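Local coordinates for hemolysin-related protein (Vibrio cholerae serotype O1, PDB 6MLT) that probably helps Vibrio cholerae biofilms adhere to surfaces, as a secreted, calcium-binding matrix protein that combines a beta-propeller with a carbohydrate-binding beta-prism domain, at residues W17-S22 with G81-S86; E27-M32 with V550-F555; I58-E63 with G71-L76; G91-A96 with S117-Y122; N515-L520 with V540-D545. All blocks are in the same frame, centred on the assembly; numbering follows the deposited sequence.

Contact 1. Residues W17-S22 with G81-S86; sequences WSWSTS and GSELWS
The indole of W17 carries G81 on one face: G81 CA sits 3.3 Å from the centroid of the W17 six-membered ring, 9° off the ring normal, a CH-pi contact right over the middle of the ring. With no side chain on G81, the backbone itself can come this close. In-plane, at the edge of the W17 ring, lies the amide N of W19, while W17 NE1 bonds outside the pair, to G78 O. The torsion that puts W17 CG between the backbone N and the carbonyl carbon (chi1 56°) starts the ring off toward the 81-86 loop.

W19 is used differently. T21 O lies over one of its faces, offset toward the rim, and E83 OE1 sits at its edge. There W19 NE1 donates to E83 OE1 at 3.2 Å, nearly straight at 169°. The indole and the carboxylate stand almost perpendicular, and the N-H reaches OE1 from well above the carboxylate plane. S22 OG donates to that same oxygen, S22 OG to E83 OE1 being 2.8 Å, and takes its syn lone pair. Two donors thus grip OE1, while OE2 pairs with Y87 OH and makes a salt bridge with R74 NH1; the two donors on OE1 and the salt bridge probably favour an ionised E83.

This joins two blades of the beta-propeller. N-terminal strand 13-19 is the outermost strand of the blade whose other strands come from the C-terminal part of the chain, the 'Velcro' closure characteristic of propellers, and the 81-86 loop belongs to the next blade, beside its calcium sites.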
# COMPACT_ATOMS: atom_id res chain seq x y z
N TRP A 17 25.89 -10.73 -5.83
CA TRP A 17 26.52 -10.68 -7.14
C TRP A 17 26.45 -9.25 -7.66
O TRP A 17 25.73 -8.41 -7.12
CB TRP A 17 25.89 -11.66 -8.14
CG TRP A 17 24.38 -11.56 -8.39
CD1 TRP A 17 23.43 -12.41 -7.93
CD2 TRP A 17 23.69 -10.59 -9.20
NE1 TRP A 17 22.19 -12.04 -8.38
CE2 TRP A 17 22.31 -10.92 -9.16
CE3 TRP A 17 24.09 -9.47 -9.94
CZ2 TRP A 17 21.34 -10.18 -9.84
CZ3 TRP A 17 23.12 -8.73 -10.61
CH2 TRP A 17 21.76 -9.09 -10.56
N SER A 18 27.20 -8.99 -8.73
CA SER A 18 27.14 -7.71 -9.41
C SER A 18 27.24 -7.95 -10.91
O SER A 18 27.79 -8.96 -11.36
CB SER A 18 28.26 -6.75 -8.95
OG SER A 18 29.53 -7.22 -9.35
N TRP A 19 26.67 -7.01 -11.67
CA TRP A 19 26.78 -6.98 -13.12
C TRP A 19 27.32 -5.62 -13.51
O TRP A 19 26.82 -4.59 -13.05
CB TRP A 19 25.41 -7.23 -13.77
CG TRP A 19 25.43 -7.16 -15.27
CD1 TRP A 19 25.51 -8.21 -16.14
CD2 TRP A 19 25.38 -5.97 -16.07
NE1 TRP A 19 25.52 -7.75 -17.43
CE2 TRP A 19 25.44 -6.38 -17.42
CE3 TRP A 19 25.29 -4.61 -15.78
CZ2 TRP A 19 25.42 -5.47 -18.47
CZ3 TRP A 19 25.27 -3.71 -16.83
CH2 TRP A 19 25.33 -4.14 -18.16
N SER A 20 28.35 -5.61 -14.35
CA SER A 20 28.95 -4.35 -14.77
C SER A 20 29.39 -4.34 -16.23
O SER A 20 29.80 -3.28 -16.71
CB SER A 20 30.17 -4.02 -13.89
OG SER A 20 29.77 -3.81 -12.55
N THR A 21 29.29 -5.45 -16.94
CA THR A 21 29.79 -5.51 -18.30
C THR A 21 29.11 -6.65 -19.04
O THR A 21 28.50 -7.54 -18.44
CB THR A 21 31.31 -5.71 -18.33
OG1 THR A 21 31.75 -5.79 -19.69
CG2 THR A 21 31.70 -6.99 -17.59
N SER A 22 29.23 -6.61 -20.37
CA SER A 22 28.57 -7.56 -21.23
C SER A 22 29.34 -7.64 -22.54
O SER A 22 29.99 -6.68 -22.94
CB SER A 22 27.11 -7.16 -21.50
OG SER A 22 26.49 -8.02 -22.44
N GLY A 81 23.46 -13.02 -11.58
CA GLY A 81 23.61 -11.81 -12.36
C GLY A 81 23.96 -12.02 -13.81
O GLY A 81 24.16 -11.03 -14.53
N SER A 82 24.06 -13.26 -14.27
CA SER A 82 24.34 -13.52 -15.67
C SER A 82 23.16 -13.08 -16.54
O SER A 82 22.01 -13.06 -16.10
CB SER A 82 24.62 -15.01 -15.89
OG SER A 82 23.50 -15.81 -15.56
N GLU A 83 23.46 -12.71 -17.77
CA GLU A 83 22.43 -12.21 -18.67
C GLU A 83 21.64 -13.38 -19.24
O GLU A 83 22.21 -14.33 -19.78
CB GLU A 83 23.05 -11.37 -19.77
CG GLU A 83 23.39 -9.97 -19.30
CD GLU A 83 24.22 -9.21 -20.31
OE1 GLU A 83 25.46 -9.26 -20.21
OE2 GLU A 83 23.62 -8.56 -21.20
N LEU A 84 20.31 -13.31 -19.10
CA LEU A 84 19.43 -14.39 -19.53
C LEU A 84 19.11 -14.36 -21.01
O LEU A 84 18.72 -15.40 -21.56
CB LEU A 84 18.11 -14.32 -18.75
CG LEU A 84 18.21 -14.56 -17.25
CD1 LEU A 84 16.89 -14.23 -16.58
CD2 LEU A 84 18.61 -16.00 -16.97
N TRP A 85 19.24 -13.21 -21.67
CA TRP A 85 18.79 -13.05 -23.04
C TRP A 85 19.94 -13.21 -24.02
O TRP A 85 21.10 -12.94 -23.71
CB TRP A 85 18.14 -11.68 -23.22
CG TRP A 85 16.82 -11.54 -22.51
CD1 TRP A 85 16.10 -12.53 -21.89
CD2 TRP A 85 16.07 -10.34 -22.34
NE1 TRP A 85 14.95 -12.02 -21.36
CE2 TRP A 85 14.90 -10.67 -21.62
CE3 TRP A 85 16.26 -9.01 -22.73
CZ2 TRP A 85 13.94 -9.73 -21.29
CZ3 TRP A 85 15.30 -8.08 -22.40
CH2 TRP A 85 14.16 -8.44 -21.69
N SER A 86 19.60 -13.64 -25.23
CA SER A 86 20.58 -13.76 -26.30
C SER A 86 20.78 -12.46 -27.07
O SER A 86 21.82 -12.29 -27.71
CB SER A 86 20.13 -14.83 -27.29
OG SER A 86 18.93 -14.42 -27.92

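Contact 2. Residues E27-M32 with V550-F555; sequences ESNQVM and VNHGVF
Q30 lays its carboxamide against H552, and Q30 NE2 donates within its own segment to N29 OD1 at 3.2 Å, reaching that oxygen from above the plane of the N29 amide. The same Q30 nitrogen comes to 3.5 Å from H552 CB, while OE1 at the other end of the amide takes the backbone N-H of D543. The bend at chi2 (-76°) turns Q30 CD back toward H552, although CB points away, and the amide plane lies 35° from that of the ring.

H552 also meets N29. N29 O lies at the edge of the imidazole, near its plane, 3.3 Å from H552 CD2. N29 ND2 and H552 NE2 are just as near, yet the angle is too poor for a hydrogen bond. H552 ND1 is bonded to D543 OD2, which helps fix the ring's rotation.

N29 and Q30 form a classic beta bulge, both facing F62 of the neighbouring strand 56-63. The bulge lies at the seam between two propeller blades, where the first blade's weakly bonded strand 28-30 meets strand 553-559 of the closing blade. The backbones run close without bonding, N29 O standing 3.6 Å from G553 N; G553 and V31 both bond to A541 instead.

Further along, V31 does the touching: its CB lies 3.8 Å from G553 O, and its CG2 makes a loose apolar contact with V554 CG2 at 4.4 Å.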
# COMPACT_ATOMS: atom_id res chain seq x y z
N GLU A 27 29.85 -1.08 -23.99
CA GLU A 27 29.84 0.33 -23.60
C GLU A 27 28.56 0.72 -22.87
O GLU A 27 28.56 1.75 -22.19
CB GLU A 27 30.03 1.22 -24.83
CG GLU A 27 28.78 1.41 -25.70
CD GLU A 27 28.39 0.16 -26.49
OE1 GLU A 27 29.15 -0.83 -26.50
OE2 GLU A 27 27.30 0.18 -27.12
N SER A 28 27.49 -0.04 -23.02
CA SER A 28 26.19 0.29 -22.41
C SER A 28 26.14 -0.42 -21.07
O SER A 28 25.62 -1.53 -20.94
CB SER A 28 25.05 -0.14 -23.32
OG SER A 28 23.79 0.18 -22.75
N ASN A 29 26.69 0.23 -20.04
CA ASN A 29 26.85 -0.44 -18.75
C ASN A 29 26.50 0.46 -17.57
O ASN A 29 26.88 0.13 -16.43
CB ASN A 29 28.28 -0.96 -18.60
CG ASN A 29 29.30 0.15 -18.72
OD1 ASN A 29 28.95 1.32 -18.79
ND2 ASN A 29 30.57 -0.22 -18.73
N GLN A 30 25.81 1.57 -17.80
CA GLN A 30 25.36 2.48 -16.75
C GLN A 30 23.87 2.27 -16.51
O GLN A 30 23.12 2.01 -17.46
CB GLN A 30 25.60 3.94 -17.15
CG GLN A 30 27.01 4.26 -17.63
CD GLN A 30 28.02 4.33 -16.50
OE1 GLN A 30 27.78 4.99 -15.49
NE2 GLN A 30 29.14 3.65 -16.66
N VAL A 31 23.44 2.38 -15.26
CA VAL A 31 22.02 2.21 -14.93
C VAL A 31 21.60 3.31 -13.98
O VAL A 31 22.30 3.61 -13.00
CB VAL A 31 21.74 0.82 -14.33
CG1 VAL A 31 20.25 0.60 -14.16
CG2 VAL A 31 22.33 -0.28 -15.21
N MET A 32 20.45 3.94 -14.26
CA MET A 32 19.95 5.03 -13.43
C MET A 32 18.43 5.02 -13.34
O MET A 32 17.81 6.06 -13.13
CB MET A 32 20.48 6.38 -13.96
CG MET A 32 20.36 7.53 -12.96
SD MET A 32 21.61 8.83 -13.21
CE MET A 32 21.36 9.22 -14.95
N VAL A 550 31.94 5.87 -8.47
CA VAL A 550 32.30 4.74 -7.61
C VAL A 550 32.17 3.44 -8.39
O VAL A 550 33.12 2.65 -8.47
CB VAL A 550 31.44 4.69 -6.34
CG1 VAL A 550 31.75 3.43 -5.52
CG2 VAL A 550 31.65 5.94 -5.50
N ASN A 551 30.99 3.21 -8.96
CA ASN A 551 30.71 1.94 -9.62
C ASN A 551 29.62 2.14 -10.66
O ASN A 551 29.03 3.22 -10.78
CB ASN A 551 30.31 0.86 -8.59
CG ASN A 551 29.07 1.24 -7.78
OD1 ASN A 551 28.81 2.41 -7.53
ND2 ASN A 551 28.32 0.24 -7.36
N HIS A 552 29.38 1.09 -11.45
CA HIS A 552 28.34 1.13 -12.47
C HIS A 552 27.77 -0.27 -12.67
O HIS A 552 28.50 -1.26 -12.58
CB HIS A 552 28.87 1.68 -13.80
CG HIS A 552 29.97 0.85 -14.41
ND1 HIS A 552 31.31 1.14 -14.21
CD2 HIS A 552 29.93 -0.22 -15.23
CE1 HIS A 552 32.04 0.27 -14.88
NE2 HIS A 552 31.23 -0.57 -15.50
N GLY A 553 26.47 -0.33 -12.93
CA GLY A 553 25.78 -1.57 -13.25
C GLY A 553 24.70 -1.88 -12.23
O GLY A 553 23.92 -1.00 -11.84
N VAL A 554 24.66 -3.14 -11.80
CA VAL A 554 23.66 -3.63 -10.85
C VAL A 554 24.40 -4.39 -9.76
O VAL A 554 25.22 -5.27 -10.05
CB VAL A 554 22.62 -4.54 -11.54
CG1 VAL A 554 21.59 -5.04 -10.53
CG2 VAL A 554 21.94 -3.80 -12.68
N PHE A 555 24.08 -4.08 -8.51
CA PHE A 555 24.75 -4.66 -7.36
C PHE A 555 23.70 -5.21 -6.42
O PHE A 555 22.75 -4.50 -6.06
CB PHE A 555 25.65 -3.61 -6.68
CG PHE A 555 26.82 -3.21 -7.53
CD1 PHE A 555 26.64 -2.39 -8.63
CD2 PHE A 555 28.08 -3.72 -7.29
CE1 PHE A 555 27.70 -2.05 -9.45
CE2 PHE A 555 29.14 -3.39 -8.10
CZ PHE A 555 28.95 -2.55 -9.18

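Contact 3. Residues I58-E63 with G71-L76; sequences IVVTFE and GYIRAL
Strands 58-63 and 71-76 pair as the two arms of an antiparallel beta hairpin within one propeller blade. V59 and R74 face each other as a hydrogen-bonded pair, with R74 N to V59 O at 2.9 Å, and T61 with Y72 repeats the pattern. Between them V60 and I73 make a non-hydrogen-bonded pair, drawn in until V60 CA lies 3.2 Å from Y72 O in a CA-H...O contact.

I58, V60, I73 and A75 line one face of the sheet, where I58 CG2 touches I73 CG2 at 3.8 Å. On the other face the R74 chain, extended from CG to NE, crosses T61 at about a right angle, and R74 NE donates to T61 OG1 at 2.9 Å, with OG1 at the edge of the guanidinium, tilted 16° from its plane.

A second shell fixes both groups. S28 OG hydrogen-bonds to T61 OG1, R74 NH2 bonds to F24 O and S28 O, and R74 NH1 makes a salt bridge with E83, so every nitrogen of the guanidinium has a partner. W19 packs against T61 and R74 on this side, and Y72 stacks on H25.

At the end of the ladder nearest the connecting loop, T61 O takes the N-H of Y72 and also presses on G71, its distance to G71 CA being 2.9 Å.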
# COMPACT_ATOMS: atom_id res chain seq x y z
N ILE A 58 15.30 -6.84 -14.17
CA ILE A 58 15.26 -6.13 -15.45
C ILE A 58 15.73 -4.70 -15.22
O ILE A 58 15.22 -4.00 -14.34
CB ILE A 58 13.85 -6.14 -16.06
CG1 ILE A 58 13.43 -7.56 -16.42
CG2 ILE A 58 13.81 -5.24 -17.31
CD1 ILE A 58 11.94 -7.71 -16.69
N VAL A 59 16.69 -4.27 -16.04
CA VAL A 59 17.22 -2.91 -16.01
C VAL A 59 17.38 -2.42 -17.44
O VAL A 59 17.31 -3.19 -18.40
CB VAL A 59 18.57 -2.82 -15.26
CG1 VAL A 59 18.37 -3.18 -13.80
CG2 VAL A 59 19.59 -3.74 -15.89
N VAL A 60 17.58 -1.11 -17.58
CA VAL A 60 17.88 -0.48 -18.85
C VAL A 60 19.26 0.16 -18.72
O VAL A 60 19.49 0.97 -17.82
CB VAL A 60 16.82 0.57 -19.23
CG1 VAL A 60 17.10 1.12 -20.63
CG2 VAL A 60 15.41 -0.03 -19.15
N THR A 61 20.18 -0.21 -19.62
CA THR A 61 21.56 0.26 -19.56
C THR A 61 21.82 1.31 -20.63
O THR A 61 21.27 1.25 -21.73
CB THR A 61 22.55 -0.90 -19.73
OG1 THR A 61 22.39 -1.51 -21.02
CG2 THR A 61 22.34 -1.95 -18.66
N PHE A 62 22.67 2.29 -20.29
CA PHE A 62 23.08 3.33 -21.23
C PHE A 62 24.59 3.54 -21.16
O PHE A 62 25.27 3.07 -20.24
CB PHE A 62 22.36 4.66 -20.96
CG PHE A 62 22.65 5.25 -19.61
CD1 PHE A 62 21.89 4.88 -18.51
CD2 PHE A 62 23.65 6.20 -19.45
CE1 PHE A 62 22.15 5.44 -17.26
CE2 PHE A 62 23.91 6.75 -18.20
CZ PHE A 62 23.15 6.37 -17.11
N GLU A 63 25.11 4.26 -22.15
CA GLU A 63 26.54 4.52 -22.29
C GLU A 63 26.87 5.91 -21.79
O GLU A 63 26.16 6.87 -22.09
CB GLU A 63 26.98 4.39 -23.75
CG GLU A 63 28.47 4.67 -23.95
CD GLU A 63 28.86 4.83 -25.42
OE1 GLU A 63 27.96 4.92 -26.28
OE2 GLU A 63 30.08 4.87 -25.69
N GLY A 71 18.32 3.36 -23.96
CA GLY A 71 19.24 2.32 -23.53
C GLY A 71 18.68 0.95 -23.84
O GLY A 71 17.57 0.81 -24.34
N TYR A 72 19.46 -0.09 -23.52
CA TYR A 72 19.08 -1.47 -23.81
C TYR A 72 18.43 -2.10 -22.59
O TYR A 72 18.94 -1.98 -21.48
CB TYR A 72 20.29 -2.30 -24.24
CG TYR A 72 20.78 -1.95 -25.63
CD1 TYR A 72 20.08 -2.37 -26.75
CD2 TYR A 72 21.93 -1.18 -25.81
CE1 TYR A 72 20.51 -2.04 -28.02
CE2 TYR A 72 22.37 -0.85 -27.09
CZ TYR A 72 21.65 -1.28 -28.18
OH TYR A 72 22.08 -0.95 -29.45
N ILE A 73 17.31 -2.79 -22.82
CA ILE A 73 16.72 -3.62 -21.78
C ILE A 73 17.55 -4.87 -21.61
O ILE A 73 17.87 -5.55 -22.59
CB ILE A 73 15.26 -3.97 -22.13
CG1 ILE A 73 14.44 -2.71 -22.38
CG2 ILE A 73 14.64 -4.80 -21.01
CD1 ILE A 73 13.04 -2.99 -22.95
N ARG A 74 17.90 -5.19 -20.37
CA ARG A 74 18.67 -6.39 -20.06
C ARG A 74 18.01 -7.14 -18.92
O ARG A 74 17.54 -6.53 -17.95
CB ARG A 74 20.11 -6.04 -19.66
CG ARG A 74 20.91 -5.28 -20.70
CD ARG A 74 22.37 -5.22 -20.27
NE ARG A 74 23.20 -4.31 -21.07
CZ ARG A 74 24.05 -4.69 -22.03
NH1 ARG A 74 24.19 -5.97 -22.36
NH2 ARG A 74 24.76 -3.77 -22.67
N ALA A 75 17.98 -8.46 -19.03
CA ALA A 75 17.47 -9.34 -17.98
C ALA A 75 18.63 -10.06 -17.32
O ALA A 75 19.43 -10.73 -18.00
CB ALA A 75 16.47 -10.35 -18.55
N LEU A 76 18.72 -9.95 -16.00
CA LEU A 76 19.81 -10.52 -15.21
C LEU A 76 19.30 -11.61 -14.29
O LEU A 76 18.31 -11.42 -13.57
CB LEU A 76 20.50 -9.43 -14.38
CG LEU A 76 20.92 -8.19 -15.15
CD1 LEU A 76 21.58 -7.17 -14.22
CD2 LEU A 76 21.84 -8.57 -16.30

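Contact 4. Residues G91-A96 with S117-Y122; sequences GVIADA and SALTPY
S117 has the largest share in this contact, and it uses its methylene rather than its hydroxyl for direct touching. S117 CB packs on the peptide between A94 and D95, 3.7 Å from D95 N and 3.9 Å from A94 C. Its OG stands between the backbone N and the carbonyl carbon (chi1 84°) and accepts the N-H of L119 at 2.9 Å, an ST turn inside the type I beta turn from S117 to T120. That bond fixes the hydroxyl, which then reaches the other segment through a water: the water donates to I93 O and is 2.8 Å from S117 OG.

I93 comes next in buried surface. Its CB heads toward the turn, and its CG2 branch meets L119 CD1 at 4.3 Å, a light apolar touch at the more exposed end of the contact. CG2 also approaches S117 CB, so I93 touches two residues of the turn.

D95 contributes its backbone to the S117 packing and its carboxylate to a second bridge. A water donates to D95 OD1 at 2.7 Å and accepts from A118 N at 2.8 Å. OD1 also makes a salt bridge with R97, which makes a negative charge on D95 likely.

The turn lies between strands 112-115 and 122-126 of an FG-GAP-like blade, whereas strand 93-94 is the outermost strand of the preceding blade, bonded to strand 71-76. The waters therefore bridge two propeller blades, next to the point where the D95 backbone bonds directly to T116.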
# COMPACT_ATOMS: atom_id res chain seq x y z
N GLY A 91 18.73 -6.42 -29.61
CA GLY A 91 18.43 -5.63 -28.43
C GLY A 91 17.22 -4.74 -28.63
O GLY A 91 16.87 -4.35 -29.75
N VAL A 92 16.56 -4.41 -27.52
CA VAL A 92 15.39 -3.55 -27.52
C VAL A 92 15.73 -2.27 -26.78
O VAL A 92 16.19 -2.31 -25.64
CB VAL A 92 14.18 -4.25 -26.87
CG1 VAL A 92 12.98 -3.31 -26.79
CG2 VAL A 92 13.82 -5.51 -27.66
N ILE A 93 15.48 -1.13 -27.44
CA ILE A 93 15.75 0.18 -26.85
C ILE A 93 14.54 0.64 -26.06
O ILE A 93 13.40 0.59 -26.54
CB ILE A 93 16.11 1.20 -27.95
CG1 ILE A 93 17.38 0.78 -28.70
CG2 ILE A 93 16.29 2.60 -27.34
CD1 ILE A 93 18.62 0.76 -27.83
N ALA A 94 14.78 1.06 -24.82
CA ALA A 94 13.78 1.71 -23.99
C ALA A 94 14.40 2.96 -23.39
O ALA A 94 15.63 3.10 -23.32
CB ALA A 94 13.28 0.79 -22.88
N ASP A 95 13.56 3.88 -22.94
CA ASP A 95 14.10 5.03 -22.23
C ASP A 95 14.85 4.56 -20.99
O ASP A 95 14.41 3.63 -20.29
CB ASP A 95 13.01 6.02 -21.85
CG ASP A 95 13.58 7.37 -21.48
OD1 ASP A 95 13.89 8.15 -22.41
OD2 ASP A 95 13.77 7.64 -20.28
N ALA A 96 16.00 5.16 -20.73
CA ALA A 96 16.87 4.74 -19.64
C ALA A 96 16.54 5.42 -18.32
O ALA A 96 17.14 5.06 -17.30
CB ALA A 96 18.33 5.00 -20.01
N SER A 117 10.25 4.22 -25.71
CA SER A 117 11.28 5.25 -25.75
C SER A 117 10.76 6.41 -26.58
O SER A 117 9.71 6.33 -27.22
CB SER A 117 12.58 4.72 -26.36
OG SER A 117 12.51 4.79 -27.77
N ALA A 118 11.52 7.51 -26.59
CA ALA A 118 11.18 8.64 -27.43
C ALA A 118 11.50 8.39 -28.89
O ALA A 118 11.14 9.21 -29.74
CB ALA A 118 11.92 9.89 -26.94
N LEU A 119 12.18 7.28 -29.20
CA LEU A 119 12.64 6.98 -30.54
C LEU A 119 11.69 6.06 -31.31
O LEU A 119 11.93 5.82 -32.49
CB LEU A 119 14.03 6.33 -30.49
CG LEU A 119 15.06 7.03 -29.59
CD1 LEU A 119 16.37 6.26 -29.60
CD2 LEU A 119 15.28 8.46 -30.03
N THR A 120 10.66 5.54 -30.66
CA THR A 120 9.71 4.63 -31.28
C THR A 120 8.29 5.18 -31.17
O THR A 120 7.96 5.85 -30.18
CB THR A 120 9.75 3.23 -30.64
OG1 THR A 120 8.75 2.40 -31.23
CG2 THR A 120 9.48 3.30 -29.16
N PRO A 121 7.43 4.92 -32.15
CA PRO A 121 6.02 5.31 -32.02
C PRO A 121 5.16 4.30 -31.26
O PRO A 121 3.95 4.50 -31.17
CB PRO A 121 5.56 5.42 -33.48
CG PRO A 121 6.45 4.52 -34.24
CD PRO A 121 7.76 4.45 -33.51
N TYR A 122 5.76 3.25 -30.70
CA TYR A 122 5.02 2.15 -30.10
C TYR A 122 5.38 1.97 -28.63
O TYR A 122 6.53 2.17 -28.22
CB TYR A 122 5.29 0.83 -30.84
CG TYR A 122 4.66 0.84 -32.20
CD1 TYR A 122 3.29 0.65 -32.34
CD2 TYR A 122 5.41 1.10 -33.34
CE1 TYR A 122 2.70 0.70 -33.57
CE2 TYR A 122 4.82 1.15 -34.58
CZ TYR A 122 3.46 0.95 -34.69
OH TYR A 122 2.85 1.01 -35.92
O HOH W 1 12.81 2.23 -28.81
O HOH W 2 13.87 7.55 -25.02

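Contact 5. Residues N515-L520 with V540-D545; sequences NSSGTL and VANDYD
N542 turns its CG between the backbone N and the carbonyl carbon (chi1 54°), while S517 holds OG anti to its own N (chi1 179°), and the two polar groups meet. The N542 carboxamide then grips the 515-520 loop at two points. Its OD1 accepts the N-H of G518 at 2.8 Å, in the carbonyl plane and on a lone pair; its ND2 donates to S517 OG at 3.0 Å and also bonds to V31 O.

S517 OG has more to do than meet N542. T519 N donates to S517 OG at 2.8 Å, giving an ST turn, and E522 OE2 bonds to the same hydroxyl. Here the loop leaving strand 509-514 of one propeller blade passes the end of strand 536-541 in the closing blade, so the contact stitches neighbouring blades together through polar groups that are mostly buried.

Backbone atoms continue the seam. N542 N donates to S516 O at 3.0 Å, and A541 CA makes a CA-H...O contact with the same oxygen at 3.3 Å. S516 OG lies 2.9 Å from N542 O and is also bonded to V550 N.

At the start of the loop N515 ND2 donates to V540 O at 3.0 Å, from above that carbonyl's plane, and N515 OD1 receives N551 ND2. At the other end Y544 brings its hydroxyl up to the backbone, Y544 OH standing 3.7 Å from G518 CA.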
# COMPACT_ATOMS: atom_id res chain seq x y z
N ASN A 515 27.83 3.23 -3.41
CA ASN A 515 27.04 3.04 -4.62
C ASN A 515 26.77 4.41 -5.21
O ASN A 515 26.11 5.24 -4.57
CB ASN A 515 25.74 2.30 -4.30
CG ASN A 515 25.01 1.81 -5.55
OD1 ASN A 515 25.44 0.86 -6.20
ND2 ASN A 515 23.90 2.46 -5.87
N SER A 516 27.27 4.67 -6.42
CA SER A 516 27.23 6.01 -6.99
C SER A 516 26.14 6.15 -8.04
O SER A 516 25.73 5.18 -8.69
CB SER A 516 28.58 6.38 -7.62
OG SER A 516 28.97 5.46 -8.62
N SER A 517 25.67 7.39 -8.20
CA SER A 517 24.70 7.72 -9.24
C SER A 517 24.65 9.22 -9.44
O SER A 517 24.75 9.99 -8.47
CB SER A 517 23.30 7.19 -8.88
OG SER A 517 22.37 7.55 -9.90
N GLY A 518 24.50 9.64 -10.70
CA GLY A 518 24.10 11.01 -10.97
C GLY A 518 22.75 11.35 -10.36
O GLY A 518 22.48 12.52 -10.07
N THR A 519 21.93 10.32 -10.13
CA THR A 519 20.60 10.33 -9.54
C THR A 519 19.56 10.92 -10.49
O THR A 519 19.75 11.99 -11.08
CB THR A 519 20.54 11.06 -8.19
OG1 THR A 519 20.70 12.47 -8.36
CG2 THR A 519 21.60 10.51 -7.23
N LEU A 520 18.48 10.16 -10.66
CA LEU A 520 17.26 10.66 -11.26
C LEU A 520 16.18 10.43 -10.22
O LEU A 520 16.09 11.18 -9.23
CB LEU A 520 17.00 9.96 -12.60
CG LEU A 520 17.93 10.34 -13.74
CD1 LEU A 520 17.70 9.39 -14.91
CD2 LEU A 520 17.70 11.79 -14.16
N VAL A 540 21.04 -0.00 -8.39
CA VAL A 540 21.67 0.32 -9.67
C VAL A 540 22.68 1.43 -9.46
O VAL A 540 22.58 2.22 -8.52
CB VAL A 540 20.60 0.70 -10.72
CG1 VAL A 540 19.58 -0.41 -10.85
CG2 VAL A 540 19.93 2.02 -10.35
N ALA A 541 23.68 1.48 -10.34
CA ALA A 541 24.79 2.41 -10.17
C ALA A 541 25.27 2.90 -11.53
O ALA A 541 25.13 2.22 -12.55
CB ALA A 541 25.95 1.75 -9.42
N ASN A 542 25.87 4.09 -11.50
CA ASN A 542 26.50 4.67 -12.67
C ASN A 542 27.64 5.56 -12.19
O ASN A 542 27.60 6.08 -11.07
CB ASN A 542 25.50 5.47 -13.51
CG ASN A 542 24.77 6.51 -12.69
OD1 ASN A 542 25.27 7.61 -12.47
ND2 ASN A 542 23.57 6.15 -12.22
N ASP A 543 28.64 5.73 -13.05
CA ASP A 543 29.84 6.46 -12.67
C ASP A 543 30.32 7.39 -13.78
O ASP A 543 31.51 7.73 -13.83
CB ASP A 543 30.97 5.50 -12.27
CG ASP A 543 31.31 4.49 -13.35
OD1 ASP A 543 30.81 4.63 -14.49
OD2 ASP A 543 32.08 3.55 -13.05
N TYR A 544 29.41 7.83 -14.65
CA TYR A 544 29.79 8.72 -15.74
C TYR A 544 30.15 10.11 -15.23
O TYR A 544 30.91 10.82 -15.89
CB TYR A 544 28.66 8.82 -16.77
CG TYR A 544 27.41 9.48 -16.22
CD1 TYR A 544 27.27 10.87 -16.22
CD2 TYR A 544 26.39 8.72 -15.67
CE1 TYR A 544 26.14 11.47 -15.70
CE2 TYR A 544 25.26 9.31 -15.15
CZ TYR A 544 25.14 10.68 -15.16
OH TYR A 544 24.01 11.28 -14.63
N ASP A 545 29.62 10.52 -14.08
CA ASP A 545 29.80 11.88 -13.57
C ASP A 545 30.93 11.92 -12.55
O ASP A 545 31.01 11.07 -11.66
CB ASP A 545 28.50 12.39 -12.94
CG ASP A 545 28.55 13.87 -12.59
OD1 ASP A 545 29.32 14.24 -11.67
OD2 ASP A 545 27.83 14.66 -13.22

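In the fold
All five contacts lie on one side of the propeller and are largely buried. Contact 3 is the ordinary pairing inside a blade, a regular hairpin ladder; the others run between blades. Contacts 1, 2 and 5 share the closing blade, which strand 13-19 completes with strands from late in the chain, 553-559 and 536-541 among them, and all touch their neighbours through polar side chains: a carboxylate in contact 1, D543 between contacts 2 and 5. R74 and T61 tie contact 3 to contacts 1 and 2 by salt bridge and hydroxyl pair. Contact 4, at the opposite edge of the hairpin's sheet, is the smallest; it relies on water and reaches the surface at L119.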